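Long-range contacts in fatty Acyl-Adenylate Ligase (Escherichia coli, PDB 3PBK), which belongs to the AMP-binding enzymes of the ANL clan and carries 5'-O-[(S)-(dodecanoyloxy)(hydroxy)phosphoryl]adenosine in a pocket: residues W261-S266 with A293-S298; H393-R398 with I413-P418; S487-A492 with Q503-I508; P102-M107 with P225-M230. All blocks are in the same frame, centred on the assembly; numbering follows the deposited sequence.

Contact 1: residues W261-S266 with A293-S298; sequences WLKLIS and AELDLS
In the AMP-binding region, helix 260-267 packs against an irregular loop, residues 293-298, which leads into strand 302-305 of the large mixed sheet. K263 lies on the partly exposed side, beside the exposed E294. From CB its chain stays beside the backbone N (chi1 -82°) and bends again at each later torsion, crossing the side chain of L295 at about a right angle. CD lies 4.0 Å from L295 CD2, and CE lies 3.1 Å from E294 OE2. The terminal NZ ends 3.8 Å from E294 OE2, a long salt bridge. L262 and L297 belong to the apolar interior: L262 CB touches L295 CD1 at 4.1 Å, while L297 CD1 approaches S266 CB at 3.8 Å. R269 links the segments, its NH2 hydrogen-bonded to both S266 O and D296 O. A hydrogen bond between the segments uses S266 OG, turned anti to its own backbone N (chi1 167°): D296 N donates to it over 3.1 Å with an almost straight N-H...O angle of 171°.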
loop_
_atom_site.group_PDB
_atom_site.type_symbol
_atom_site.label_atom_id
_atom_site.label_comp_id
_atom_site.label_asym_id
_atom_site.label_seq_id
_atom_site.Cartn_x
_atom_site.Cartn_y
_atom_site.Cartn_z
ATOM N N TRP A 261 11.179 -12.775 -7.001
ATOM C CA TRP A 261 9.961 -12.186 -7.547
ATOM C C TRP A 261 9.983 -12.283 -9.061
ATOM O O TRP A 261 9.038 -12.756 -9.676
ATOM C CB TRP A 261 9.849 -10.724 -7.094
ATOM C CG TRP A 261 8.791 -9.917 -7.752
ATOM C CD1 TRP A 261 7.590 -10.354 -8.184
ATOM C CD2 TRP A 261 8.829 -8.509 -8.025
ATOM N NE1 TRP A 261 6.877 -9.318 -8.729
ATOM C CE2 TRP A 261 7.617 -8.175 -8.639
ATOM C CE3 TRP A 261 9.776 -7.507 -7.820
ATOM C CZ2 TRP A 261 7.323 -6.872 -9.046
ATOM C CZ3 TRP A 261 9.481 -6.213 -8.225
ATOM C CH2 TRP A 261 8.267 -5.908 -8.829
ATOM N N LEU A 262 11.080 -11.851 -9.665
ATOM C CA LEU A 262 11.194 -11.909 -11.110
ATOM C C LEU A 262 11.286 -13.365 -11.543
ATOM O O LEU A 262 10.785 -13.734 -12.609
ATOM C CB LEU A 262 12.415 -11.125 -11.597
ATOM C CG LEU A 262 12.588 -9.699 -11.076
ATOM C CD1 LEU A 262 13.705 -9.003 -11.824
ATOM C CD2 LEU A 262 11.296 -8.920 -11.202
ATOM N N LYS A 263 11.935 -14.186 -10.719
ATOM C CA LYS A 263 11.992 -15.614 -10.981
ATOM C C LYS A 263 10.581 -16.150 -11.178
ATOM O O LYS A 263 10.237 -16.692 -12.229
ATOM C CB LYS A 263 12.641 -16.337 -9.808
ATOM C CG LYS A 263 14.154 -16.326 -9.808
ATOM C CD LYS A 263 14.725 -17.299 -10.832
ATOM C CE LYS A 263 15.857 -18.123 -10.225
ATOM N NZ LYS A 263 16.655 -17.348 -9.226
ATOM N N LEU A 264 9.763 -15.981 -10.150
ATOM C CA LEU A 264 8.407 -16.493 -10.159
ATOM C C LEU A 264 7.670 -16.062 -11.425
ATOM O O LEU A 264 7.039 -16.888 -12.086
ATOM C CB LEU A 264 7.671 -16.038 -8.895
ATOM C CG LEU A 264 6.539 -16.912 -8.355
ATOM C CD1 LEU A 264 5.209 -16.325 -8.712
ATOM C CD2 LEU A 264 6.647 -18.324 -8.879
ATOM N N ILE A 265 7.751 -14.780 -11.771
ATOM C CA ILE A 265 7.096 -14.300 -12.983
ATOM C C ILE A 265 7.537 -15.136 -14.178
ATOM O O ILE A 265 6.711 -15.733 -14.860
ATOM C CB ILE A 265 7.395 -12.815 -13.271
ATOM C CG1 ILE A 265 6.711 -11.911 -12.252
ATOM C CG2 ILE A 265 6.916 -12.432 -14.654
ATOM C CD1 ILE A 265 7.094 -10.462 -12.399
ATOM N N SER A 266 8.844 -15.191 -14.419
ATOM C CA SER A 266 9.383 -15.919 -15.567
ATOM C C SER A 266 9.067 -17.421 -15.539
ATOM O O SER A 266 8.918 -18.055 -16.591
ATOM C CB SER A 266 10.890 -15.697 -15.670
ATOM O OG SER A 266 11.468 -16.609 -16.582
ATOM N N ALA A 293 20.243 -15.803 -15.337
ATOM C CA ALA A 293 20.399 -17.038 -16.108
ATOM C C ALA A 293 19.080 -17.767 -16.405
ATOM O O ALA A 293 18.981 -18.531 -17.372
ATOM C CB ALA A 293 21.386 -17.972 -15.403
ATOM N N GLU A 294 18.074 -17.533 -15.573
ATOM C CA GLU A 294 16.766 -18.155 -15.774
ATOM C C GLU A 294 15.793 -17.211 -16.473
ATOM O O GLU A 294 14.866 -17.645 -17.173
ATOM C CB GLU A 294 16.145 -18.568 -14.430
ATOM C CG GLU A 294 16.767 -19.782 -13.748
ATOM C CD GLU A 294 17.793 -19.396 -12.698
ATOM O OE1 GLU A 294 18.536 -18.412 -12.929
ATOM O OE2 GLU A 294 17.854 -20.078 -11.646
ATOM N N LEU A 295 16.014 -15.916 -16.274
ATOM C CA LEU A 295 14.993 -14.911 -16.542
ATOM C C LEU A 295 14.647 -14.675 -18.004
ATOM O O LEU A 295 15.503 -14.380 -18.834
ATOM C CB LEU A 295 15.362 -13.584 -15.879
ATOM C CG LEU A 295 15.630 -13.687 -14.383
ATOM C CD1 LEU A 295 15.667 -12.302 -13.784
ATOM C CD2 LEU A 295 14.573 -14.550 -13.719
ATOM N N ASP A 296 13.365 -14.818 -18.296
ATOM C CA ASP A 296 12.803 -14.269 -19.503
ATOM C C ASP A 296 11.577 -13.510 -19.067
ATOM O O ASP A 296 10.738 -14.053 -18.365
ATOM C CB ASP A 296 12.395 -15.361 -20.460
ATOM C CG ASP A 296 11.916 -14.807 -21.762
ATOM O OD1 ASP A 296 12.421 -13.729 -22.156
ATOM O OD2 ASP A 296 11.032 -15.436 -22.380
ATOM N N LEU A 297 11.467 -12.255 -19.470
ATOM C CA LEU A 297 10.449 -11.386 -18.902
ATOM C C LEU A 297 9.510 -10.798 -19.947
ATOM O O LEU A 297 8.773 -9.859 -19.666
ATOM C CB LEU A 297 11.113 -10.276 -18.082
ATOM C CG LEU A 297 11.109 -10.437 -16.562
ATOM C CD1 LEU A 297 11.058 -11.895 -16.157
ATOM C CD2 LEU A 297 12.296 -9.730 -15.948
ATOM N N SER A 298 9.533 -11.364 -21.147
ATOM C CA SER A 298 8.666 -10.913 -22.236
ATOM C C SER A 298 7.183 -11.098 -21.913
ATOM O O SER A 298 6.329 -10.358 -22.398
ATOM C CB SER A 298 9.030 -11.658 -23.520
ATOM O OG SER A 298 9.494 -12.970 -23.230
#

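Contact 2: residues H393-R398 with I413-P418; sequences HGIEIR and ICISGP
E396 OE2 is gripped by two bonds, both from R398 two residues along the same strand. NE donates the stronger one, R398 NE to E396 OE2 at 3.1 Å, and NH2 adds a weak second. OE2 lies close to the guanidinium plane, whereas NE meets the carboxylate from above its plane. With CG beside the backbone N (chi1 -58°) and the chain extended to NE, R398 passes CD 3.6 Å from C414 SG on the neighbouring strand; C414 CB lies over one face of the guanidinium near its rim, and W439 adds a cation-pi contact. Beneath this layer, strands 394-398 and 411-416 form an antiparallel ladder. E396 and C414 are a hydrogen-bonded pair, with E396 N to C414 O and C414 N to E396 O both 2.9 Å. G394 and S416 form the next such pair, although the bond from S416 N is weak. The other side of the ladder is isoleucine: I397, bent at chi2 (-65°), lays CD1 3.8 Å from I413 CG1, side by side and pointing the same way, and both rest on L453. Just beyond the strands, P418 CD sits over one face of the H393 ring, 3.6 Å from its centroid in a CH-pi contact. The chemistry is thus split by face: the isoleucines pack on strands 452-458 and 344-347, while the partly exposed E396-R398 ion pair lies on the other.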
loop_
_atom_site.group_PDB
_atom_site.type_symbol
_atom_site.label_atom_id
_atom_site.label_comp_id
_atom_site.label_asym_id
_atom_site.label_seq_id
_atom_site.Cartn_x
_atom_site.Cartn_y
_atom_site.Cartn_z
ATOM N N HIS A 393 -15.619 8.159 -11.667
ATOM C CA HIS A 393 -14.934 8.730 -10.502
ATOM C C HIS A 393 -14.364 10.078 -10.843
ATOM O O HIS A 393 -13.949 10.297 -11.965
ATOM C CB HIS A 393 -13.812 7.821 -10.042
ATOM C CG HIS A 393 -14.249 6.419 -9.821
ATOM N ND1 HIS A 393 -14.514 5.913 -8.571
ATOM C CD2 HIS A 393 -14.515 5.422 -10.696
ATOM C CE1 HIS A 393 -14.905 4.657 -8.679
ATOM N NE2 HIS A 393 -14.915 4.334 -9.960
ATOM N N GLY A 394 -14.329 10.979 -9.873
ATOM C CA GLY A 394 -13.779 12.300 -10.101
ATOM C C GLY A 394 -12.476 12.531 -9.367
ATOM O O GLY A 394 -12.257 11.982 -8.278
ATOM N N ILE A 395 -11.593 13.324 -9.971
ATOM C CA ILE A 395 -10.377 13.776 -9.296
ATOM C C ILE A 395 -10.275 15.274 -9.485
ATOM O O ILE A 395 -10.316 15.760 -10.602
ATOM C CB ILE A 395 -9.096 13.129 -9.864
ATOM C CG1 ILE A 395 -9.039 11.634 -9.551
ATOM C CG2 ILE A 395 -7.862 13.812 -9.293
ATOM C CD1 ILE A 395 -7.872 10.936 -10.212
ATOM N N GLU A 396 -10.145 16.008 -8.397
ATOM C CA GLU A 396 -10.157 17.453 -8.483
ATOM C C GLU A 396 -9.089 18.042 -7.565
ATOM O O GLU A 396 -8.881 17.558 -6.460
ATOM C CB GLU A 396 -11.549 17.968 -8.115
ATOM C CG GLU A 396 -11.716 19.481 -8.124
ATOM C CD GLU A 396 -13.183 19.894 -8.151
ATOM O OE1 GLU A 396 -13.880 19.576 -9.138
ATOM O OE2 GLU A 396 -13.648 20.529 -7.182
ATOM N N ILE A 397 -8.399 19.078 -8.027
ATOM C CA ILE A 397 -7.373 19.697 -7.205
ATOM C C ILE A 397 -7.922 20.943 -6.535
ATOM O O ILE A 397 -8.369 21.869 -7.206
ATOM C CB ILE A 397 -6.111 20.042 -8.019
ATOM C CG1 ILE A 397 -5.572 18.793 -8.723
ATOM C CG2 ILE A 397 -5.048 20.653 -7.119
ATOM C CD1 ILE A 397 -5.069 17.724 -7.775
ATOM N N ARG A 398 -7.900 20.956 -5.206
ATOM C CA ARG A 398 -8.429 22.088 -4.447
ATOM C C ARG A 398 -7.398 22.717 -3.537
ATOM O O ARG A 398 -6.439 22.074 -3.110
ATOM C CB ARG A 398 -9.624 21.671 -3.598
ATOM C CG ARG A 398 -10.754 21.086 -4.381
ATOM C CD ARG A 398 -11.823 20.584 -3.449
ATOM N NE ARG A 398 -12.945 20.044 -4.198
ATOM C CZ ARG A 398 -13.960 19.401 -3.647
ATOM N NH1 ARG A 398 -13.976 19.216 -2.330
ATOM N NH2 ARG A 398 -14.944 18.945 -4.415
ATOM N N ILE A 413 -5.431 16.799 -3.407
ATOM C CA ILE A 413 -6.087 15.871 -4.319
ATOM C C ILE A 413 -7.398 15.345 -3.725
ATOM O O ILE A 413 -7.392 14.674 -2.703
ATOM C CB ILE A 413 -5.177 14.683 -4.596
ATOM C CG1 ILE A 413 -3.878 15.149 -5.234
ATOM C CG2 ILE A 413 -5.864 13.699 -5.489
ATOM C CD1 ILE A 413 -2.844 14.039 -5.361
ATOM N N CYS A 414 -8.521 15.645 -4.361
ATOM C CA CYS A 414 -9.818 15.203 -3.860
ATOM C C CYS A 414 -10.468 14.208 -4.806
ATOM O O CYS A 414 -10.461 14.391 -6.023
ATOM C CB CYS A 414 -10.756 16.386 -3.645
ATOM S SG CYS A 414 -10.169 17.591 -2.449
ATOM N N ILE A 415 -11.044 13.156 -4.234
ATOM C CA ILE A 415 -11.617 12.069 -5.013
ATOM C C ILE A 415 -13.103 11.910 -4.725
ATOM O O ILE A 415 -13.595 12.408 -3.716
ATOM C CB ILE A 415 -10.899 10.743 -4.721
ATOM C CG1 ILE A 415 -10.872 10.460 -3.218
ATOM C CG2 ILE A 415 -9.488 10.779 -5.266
ATOM C CD1 ILE A 415 -10.306 9.095 -2.859
ATOM N N SER A 416 -13.806 11.219 -5.620
ATOM C CA SER A 416 -15.229 10.968 -5.464
ATOM C C SER A 416 -15.666 9.901 -6.443
ATOM O O SER A 416 -15.002 9.669 -7.450
ATOM C CB SER A 416 -16.030 12.234 -5.738
ATOM O OG SER A 416 -16.087 12.485 -7.126
ATOM N N GLY A 417 -16.804 9.274 -6.156
ATOM C CA GLY A 417 -17.292 8.177 -6.974
ATOM C C GLY A 417 -17.519 6.932 -6.148
ATOM O O GLY A 417 -17.227 6.907 -4.960
ATOM N N PRO A 418 -18.015 5.872 -6.787
ATOM C CA PRO A 418 -18.528 4.651 -6.151
ATOM C C PRO A 418 -17.532 3.963 -5.223
ATOM O O PRO A 418 -17.946 3.367 -4.224
ATOM C CB PRO A 418 -18.811 3.740 -7.338
ATOM C CG PRO A 418 -18.940 4.649 -8.488
ATOM C CD PRO A 418 -17.976 5.750 -8.246
#

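Contact 3: residues S487-A492 with Q503-I508; sequences SGDAIA and QIQCRI
Strands 490-494 and 500-505 make an antiparallel hairpin in what is, as in other ANL enzymes, the small C-terminal domain. Q505 holds CG in the crowded position between backbone N and carbonyl carbon (chi1 68°), and the chain beyond it is extended. This brings Q505 CG 3.6 Å from D489 O and NE2 3.3 Å from D489 OD1, a straight hydrogen bond (169°). The side chains cross at about a right angle, and NE2 meets the carboxylate from above its plane. D489 keeps CG beside its backbone N (chi1 -79°), while OD2 takes H486 N. Backbone bonds continue the pairing, Q505 N to D489 O at 3.0 Å and I491 N to Q503 O at 2.8 Å. On the side facing helix 472-479, A490 CB lies 4.2 Å from I504 CG1; I491 and Q503 turn to the opposite side and touch helix 553-564. The Q505 amide donates through NE2 and accepts weak bonds at OE1 from S542 N and I543 N, which would fix its orientation.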
loop_
_atom_site.group_PDB
_atom_site.type_symbol
_atom_site.label_atom_id
_atom_site.label_comp_id
_atom_site.label_asym_id
_atom_site.label_seq_id
_atom_site.Cartn_x
_atom_site.Cartn_y
_atom_site.Cartn_z
ATOM N N SER A 487 17.362 4.322 -0.418
ATOM C CA SER A 487 16.091 5.030 -0.363
ATOM C C SER A 487 15.238 4.547 0.812
ATOM O O SER A 487 14.987 3.349 0.978
ATOM C CB SER A 487 15.342 4.873 -1.683
ATOM O OG SER A 487 14.613 6.052 -1.985
ATOM N N GLY A 488 14.803 5.487 1.641
ATOM C CA GLY A 488 14.053 5.121 2.825
ATOM C C GLY A 488 14.922 5.215 4.059
ATOM O O GLY A 488 14.423 5.345 5.177
ATOM N N ASP A 489 16.233 5.155 3.849
ATOM C CA ASP A 489 17.189 5.303 4.933
ATOM C C ASP A 489 17.182 6.733 5.460
ATOM O O ASP A 489 17.524 6.979 6.609
ATOM C CB ASP A 489 18.596 4.934 4.456
ATOM C CG ASP A 489 18.826 3.437 4.397
ATOM O OD1 ASP A 489 17.944 2.664 4.850
ATOM O OD2 ASP A 489 19.903 3.037 3.896
ATOM N N ALA A 490 16.791 7.677 4.613
ATOM C CA ALA A 490 16.845 9.088 4.980
ATOM C C ALA A 490 15.461 9.719 5.080
ATOM O O ALA A 490 14.631 9.548 4.188
ATOM C CB ALA A 490 17.716 9.861 3.994
ATOM N N ILE A 491 15.239 10.438 6.181
ATOM C CA ILE A 491 13.996 11.148 6.456
ATOM C C ILE A 491 14.269 12.626 6.702
ATOM O O ILE A 491 15.145 12.980 7.502
ATOM C CB ILE A 491 13.350 10.650 7.734
ATOM C CG1 ILE A 491 13.148 9.148 7.684
ATOM C CG2 ILE A 491 12.029 11.354 7.970
ATOM C CD1 ILE A 491 12.916 8.559 9.061
ATOM N N ALA A 492 13.508 13.487 6.032
ATOM C CA ALA A 492 13.634 14.919 6.237
ATOM C C ALA A 492 12.325 15.521 6.744
ATOM O O ALA A 492 11.237 15.126 6.337
ATOM C CB ALA A 492 14.094 15.600 4.963
ATOM N N GLN A 503 17.342 12.937 9.174
ATOM C CA GLN A 503 17.779 11.749 9.886
ATOM C C GLN A 503 18.181 10.665 8.897
ATOM O O GLN A 503 17.515 10.452 7.894
ATOM C CB GLN A 503 16.686 11.253 10.822
ATOM C CG GLN A 503 16.111 12.338 11.700
ATOM C CD GLN A 503 15.337 11.787 12.881
ATOM O OE1 GLN A 503 14.352 11.061 12.722
ATOM N NE2 GLN A 503 15.779 12.137 14.083
ATOM N N ILE A 504 19.296 10.004 9.175
ATOM C CA ILE A 504 19.796 8.931 8.324
ATOM C C ILE A 504 20.154 7.714 9.174
ATOM O O ILE A 504 21.024 7.780 10.046
ATOM C CB ILE A 504 21.041 9.360 7.516
ATOM C CG1 ILE A 504 20.776 10.661 6.760
ATOM C CG2 ILE A 504 21.456 8.263 6.552
ATOM C CD1 ILE A 504 21.946 11.124 5.928
ATOM N N GLN A 505 19.463 6.609 8.928
ATOM C CA GLN A 505 19.785 5.363 9.586
ATOM C C GLN A 505 20.769 4.671 8.677
ATOM O O GLN A 505 20.506 4.521 7.487
ATOM C CB GLN A 505 18.531 4.510 9.777
ATOM C CG GLN A 505 17.932 3.990 8.490
ATOM C CD GLN A 505 16.780 3.041 8.739
ATOM O OE1 GLN A 505 16.178 3.048 9.818
ATOM N NE2 GLN A 505 16.462 2.215 7.740
ATOM N N CYS A 506 21.912 4.271 9.225
ATOM C CA CYS A 506 22.969 3.699 8.400
ATOM C C CYS A 506 23.922 2.785 9.165
ATOM O O CYS A 506 24.019 2.841 10.395
ATOM C CB CYS A 506 23.779 4.819 7.766
ATOM S SG CYS A 506 24.584 5.812 9.025
ATOM N N ARG A 507 24.643 1.967 8.405
ATOM C CA ARG A 507 25.581 0.999 8.958
ATOM C C ARG A 507 27.042 1.488 8.887
ATOM O O ARG A 507 27.977 0.682 8.939
ATOM C CB ARG A 507 25.430 -0.349 8.232
ATOM C CG ARG A 507 24.092 -1.049 8.447
ATOM C CD ARG A 507 23.873 -2.166 7.431
ATOM N NE ARG A 507 22.551 -2.777 7.577
ATOM C CZ ARG A 507 22.017 -3.636 6.709
ATOM N NH1 ARG A 507 22.700 -3.985 5.621
ATOM N NH2 ARG A 507 20.804 -4.146 6.921
ATOM N N ILE A 508 27.240 2.799 8.777
ATOM C CA ILE A 508 28.595 3.342 8.682
ATOM C C ILE A 508 29.273 3.335 10.044
ATOM O O ILE A 508 28.933 4.117 10.925
ATOM C CB ILE A 508 28.608 4.771 8.104
ATOM C CG1 ILE A 508 28.140 4.761 6.650
ATOM C CG2 ILE A 508 29.999 5.367 8.186
ATOM C CD1 ILE A 508 27.653 6.105 6.146
#

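Contact 4: residues P102-M107 with P225-M230; sequences PLAIPM and PFYHDM. With 1ZZ (5'-O-[(S)-(dodecanoyloxy)(hydroxy)phosphoryl]adenosine), chain C.
Segment 225-230 supplies D229 to the ligand pocket: a type I turn from P225 to H228 runs into helix 229-241, with H228 at its N-cap. D229 stands in the first turn of that helix with CG anti to the backbone N (chi1 -173°), and its OD2, 2.9 Å from O2 of 1ZZ, marks the closest approach of the segments to the ligand. Y227, in the turn itself, points its CB toward 102-107 and carries the contact. Its CG takes the crowded position between backbone N and carbonyl carbon (chi1 56°), presenting one ring face to A104 CB, 3.5 Å from the centroid in a CH-pi contact; P225 CB lies over the centre of the opposite face. I105 CG1 comes across to Y227 CE2 at 4.2 Å, crossing at about a right angle. Around this, L103 pairs through its backbone with L78 of strand 75-79, W115 NE1 of helix 112-126 donates to A104 O, and F226 meets the rings of F86 and Y248.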
loop_
_atom_site.group_PDB
_atom_site.type_symbol
_atom_site.label_atom_id
_atom_site.label_comp_id
_atom_site.label_asym_id
_atom_site.label_seq_id
_atom_site.Cartn_x
_atom_site.Cartn_y
_atom_site.Cartn_z
ATOM N N PRO A 102 -8.430 -7.246 8.575
ATOM C CA PRO A 102 -7.069 -7.789 8.448
ATOM C C PRO A 102 -6.039 -6.987 9.234
ATOM O O PRO A 102 -5.963 -5.760 9.090
ATOM C CB PRO A 102 -6.791 -7.682 6.950
ATOM C CG PRO A 102 -8.151 -7.586 6.313
ATOM C CD PRO A 102 -8.970 -6.811 7.278
ATOM N N LEU A 103 -5.263 -7.687 10.059
ATOM C CA LEU A 103 -4.233 -7.077 10.896
ATOM C C LEU A 103 -2.853 -7.577 10.492
ATOM O O LEU A 103 -2.712 -8.716 10.043
ATOM C CB LEU A 103 -4.483 -7.433 12.358
ATOM C CG LEU A 103 -5.839 -7.011 12.920
ATOM C CD1 LEU A 103 -5.954 -7.338 14.391
ATOM C CD2 LEU A 103 -6.030 -5.525 12.696
ATOM N N ALA A 104 -1.833 -6.740 10.664
ATOM C CA ALA A 104 -0.468 -7.123 10.303
ATOM C C ALA A 104 0.212 -7.906 11.416
ATOM O O ALA A 104 0.012 -7.613 12.591
ATOM C CB ALA A 104 0.356 -5.900 9.952
ATOM N N ILE A 105 1.011 -8.903 11.046
ATOM C CA ILE A 105 1.835 -9.628 12.014
ATOM C C ILE A 105 2.793 -8.665 12.725
ATOM O O ILE A 105 2.840 -7.477 12.402
ATOM C CB ILE A 105 2.669 -10.704 11.320
ATOM C CG1 ILE A 105 3.602 -10.051 10.301
ATOM C CG2 ILE A 105 1.776 -11.723 10.653
ATOM C CD1 ILE A 105 4.162 -11.008 9.281
ATOM N N PRO A 106 3.549 -9.163 13.717
ATOM C CA PRO A 106 4.571 -8.298 14.327
ATOM C C PRO A 106 5.728 -7.976 13.369
ATOM O O PRO A 106 6.194 -8.866 12.650
ATOM C CB PRO A 106 5.068 -9.133 15.512
ATOM C CG PRO A 106 3.914 -10.027 15.843
ATOM C CD PRO A 106 3.271 -10.359 14.531
HETATM N N MSE A 107 6.181 -6.720 13.364
HETATM C CA MSE A 107 7.308 -6.297 12.523
HETATM C C MSE A 107 8.588 -7.077 12.827
HETATM O O MSE A 107 9.640 -6.862 12.210
HETATM C CB MSE A 107 7.564 -4.790 12.662
HETATM C CG MSE A 107 6.879 -3.934 11.598
HETATM SE SE MSE A 107 6.634 -4.897 9.901
HETATM C CE MSE A 107 7.303 -3.515 8.671
ATOM N N PRO A 225 2.028 -7.970 1.191
ATOM C CA PRO A 225 1.359 -8.516 2.379
ATOM C C PRO A 225 -0.144 -8.347 2.262
ATOM O O PRO A 225 -0.587 -7.339 1.716
ATOM C CB PRO A 225 1.866 -7.620 3.513
ATOM C CG PRO A 225 2.872 -6.678 2.900
ATOM C CD PRO A 225 2.601 -6.639 1.443
ATOM N N PHE A 226 -0.918 -9.296 2.772
ATOM C CA PHE A 226 -2.371 -9.139 2.757
ATOM C C PHE A 226 -2.811 -8.080 3.752
ATOM O O PHE A 226 -3.938 -7.603 3.700
ATOM C CB PHE A 226 -3.090 -10.469 3.011
ATOM C CG PHE A 226 -2.954 -11.461 1.880
ATOM C CD1 PHE A 226 -2.783 -11.030 0.579
ATOM C CD2 PHE A 226 -3.015 -12.818 2.115
ATOM C CE1 PHE A 226 -2.660 -11.932 -0.451
ATOM C CE2 PHE A 226 -2.899 -13.716 1.082
ATOM C CZ PHE A 226 -2.719 -13.272 -0.196
ATOM N N TYR A 227 -1.910 -7.696 4.648
ATOM C CA TYR A 227 -2.259 -6.716 5.664
ATOM C C TYR A 227 -2.135 -5.285 5.155
ATOM O O TYR A 227 -2.706 -4.377 5.749
ATOM C CB TYR A 227 -1.487 -6.927 6.979
ATOM C CG TYR A 227 0.020 -6.942 6.863
ATOM C CD1 TYR A 227 0.729 -5.775 6.630
ATOM C CD2 TYR A 227 0.742 -8.126 7.017
ATOM C CE1 TYR A 227 2.122 -5.785 6.529
ATOM C CE2 TYR A 227 2.130 -8.148 6.919
ATOM C CZ TYR A 227 2.818 -6.973 6.676
ATOM O OH TYR A 227 4.200 -6.964 6.566
ATOM N N HIS A 228 -1.407 -5.080 4.056
ATOM C CA HIS A 228 -1.415 -3.772 3.381
ATOM C C HIS A 228 -2.534 -3.687 2.373
ATOM O O HIS A 228 -3.051 -4.688 1.898
ATOM C CB HIS A 228 -0.095 -3.438 2.686
ATOM C CG HIS A 228 0.944 -2.879 3.610
ATOM N ND1 HIS A 228 2.291 -2.878 3.306
ATOM C CD2 HIS A 228 0.836 -2.327 4.842
ATOM C CE1 HIS A 228 2.964 -2.333 4.305
ATOM N NE2 HIS A 228 2.106 -1.992 5.250
ATOM N N ASP A 229 -2.888 -2.467 2.035
ATOM C CA ASP A 229 -3.999 -2.210 1.148
ATOM C C ASP A 229 -3.862 -2.804 -0.267
ATOM O O ASP A 229 -4.779 -3.425 -0.802
ATOM C CB ASP A 229 -4.129 -0.712 1.043
ATOM C CG ASP A 229 -5.327 -0.318 0.299
ATOM O OD1 ASP A 229 -6.371 -0.993 0.487
ATOM O OD2 ASP A 229 -5.217 0.650 -0.475
HETATM N N MSE A 230 -2.703 -2.576 -0.867
HETATM C CA MSE A 230 -2.378 -3.046 -2.205
HETATM C C MSE A 230 -2.406 -4.564 -2.330
HETATM O O MSE A 230 -3.060 -5.116 -3.205
HETATM C CB MSE A 230 -0.994 -2.525 -2.580
HETATM C CG MSE A 230 -0.673 -2.626 -4.049
HETATM SE SE MSE A 230 0.644 -1.299 -4.644
HETATM C CE MSE A 230 2.264 -2.016 -3.833
HETATM P P 1ZZ C . -2.523 3.036 1.104
HETATM C C1 1ZZ C . -4.272 -6.452 -10.195
HETATM N N1 1ZZ C . 0.516 7.164 -2.510
HETATM O O1 1ZZ C . -0.800 2.172 -1.621
HETATM C C2 1ZZ C . -4.614 -5.073 -9.697
HETATM N N2 1ZZ C . 0.391 6.088 -4.443
HETATM O O2 1ZZ C . -2.730 2.210 -0.309
HETATM C C3 1ZZ C . -3.583 -4.349 -8.836
HETATM N N3 1ZZ C . 2.012 9.040 -3.390
HETATM O O3 1ZZ C . -3.819 3.645 1.796
HETATM C C4 1ZZ C . -3.920 -2.877 -8.531
HETATM N N4 1ZZ C . 2.568 8.842 -5.632
HETATM O O4 1ZZ C . -1.930 2.241 2.055
HETATM C C5 1ZZ C . -2.859 -1.873 -8.067
HETATM N N5 1ZZ C . 1.707 6.968 -6.930
HETATM O O5 1ZZ C . -1.577 4.284 0.794
HETATM C C6 1ZZ C . -3.458 -0.753 -7.256
HETATM O O6 1ZZ C . -0.293 6.360 -0.551
HETATM C C7 1ZZ C . -2.901 0.645 -7.332
HETATM O O7 1ZZ C . -0.275 9.875 -0.193
HETATM C C8 1ZZ C . -3.028 1.506 -6.095
HETATM O O8 1ZZ C . -2.913 8.777 -0.237
HETATM C C9 1ZZ C . -1.777 2.147 -5.478
HETATM C C10 1ZZ C . -1.524 2.063 -3.994
HETATM C C11 1ZZ C . -2.520 2.101 -2.918
HETATM C C12 1ZZ C . -1.978 2.322 -1.586
HETATM C C13 1ZZ C . -2.236 5.518 0.669
HETATM C C14 1ZZ C . -1.384 6.742 0.309
HETATM C C15 1ZZ C . -1.858 7.935 -0.540
HETATM C C16 1ZZ C . -0.579 8.627 -0.759
HETATM C C17 1ZZ C . 0.345 7.503 -1.079
HETATM C C18 1ZZ C . -0.002 6.102 -3.123
HETATM C C19 1ZZ C . 1.184 7.222 -4.630
HETATM C C20 1ZZ C . 1.280 7.871 -3.496
HETATM C C21 1ZZ C . 2.651 9.487 -4.500
HETATM C C22 1ZZ C . 1.812 7.663 -5.709
#

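Along the chain contact 4 closes first, then contacts 1, 2 and 3 follow in series without touching. Contacts 1, 2 and 4 lie in the AMP-binding range. Contact 4 joins the end of edge strand 99-103 of the four-stranded parallel sheet to the segment shortly after strand 220-222 of the mixed sheet; the helix of contact 1 packs on that same strand, with the centres about 26 Å apart. Contact 2 belongs to a separate antiparallel sheet, its centre about 27 Å from contact 4, and contact 3 to the C-terminal sheet, about 34 Å from contact 2. 1ZZ lies against D229 of contact 4 and is hydrogen-bonded to D444, in the sheet of contact 2, and C335, in the mixed sheet.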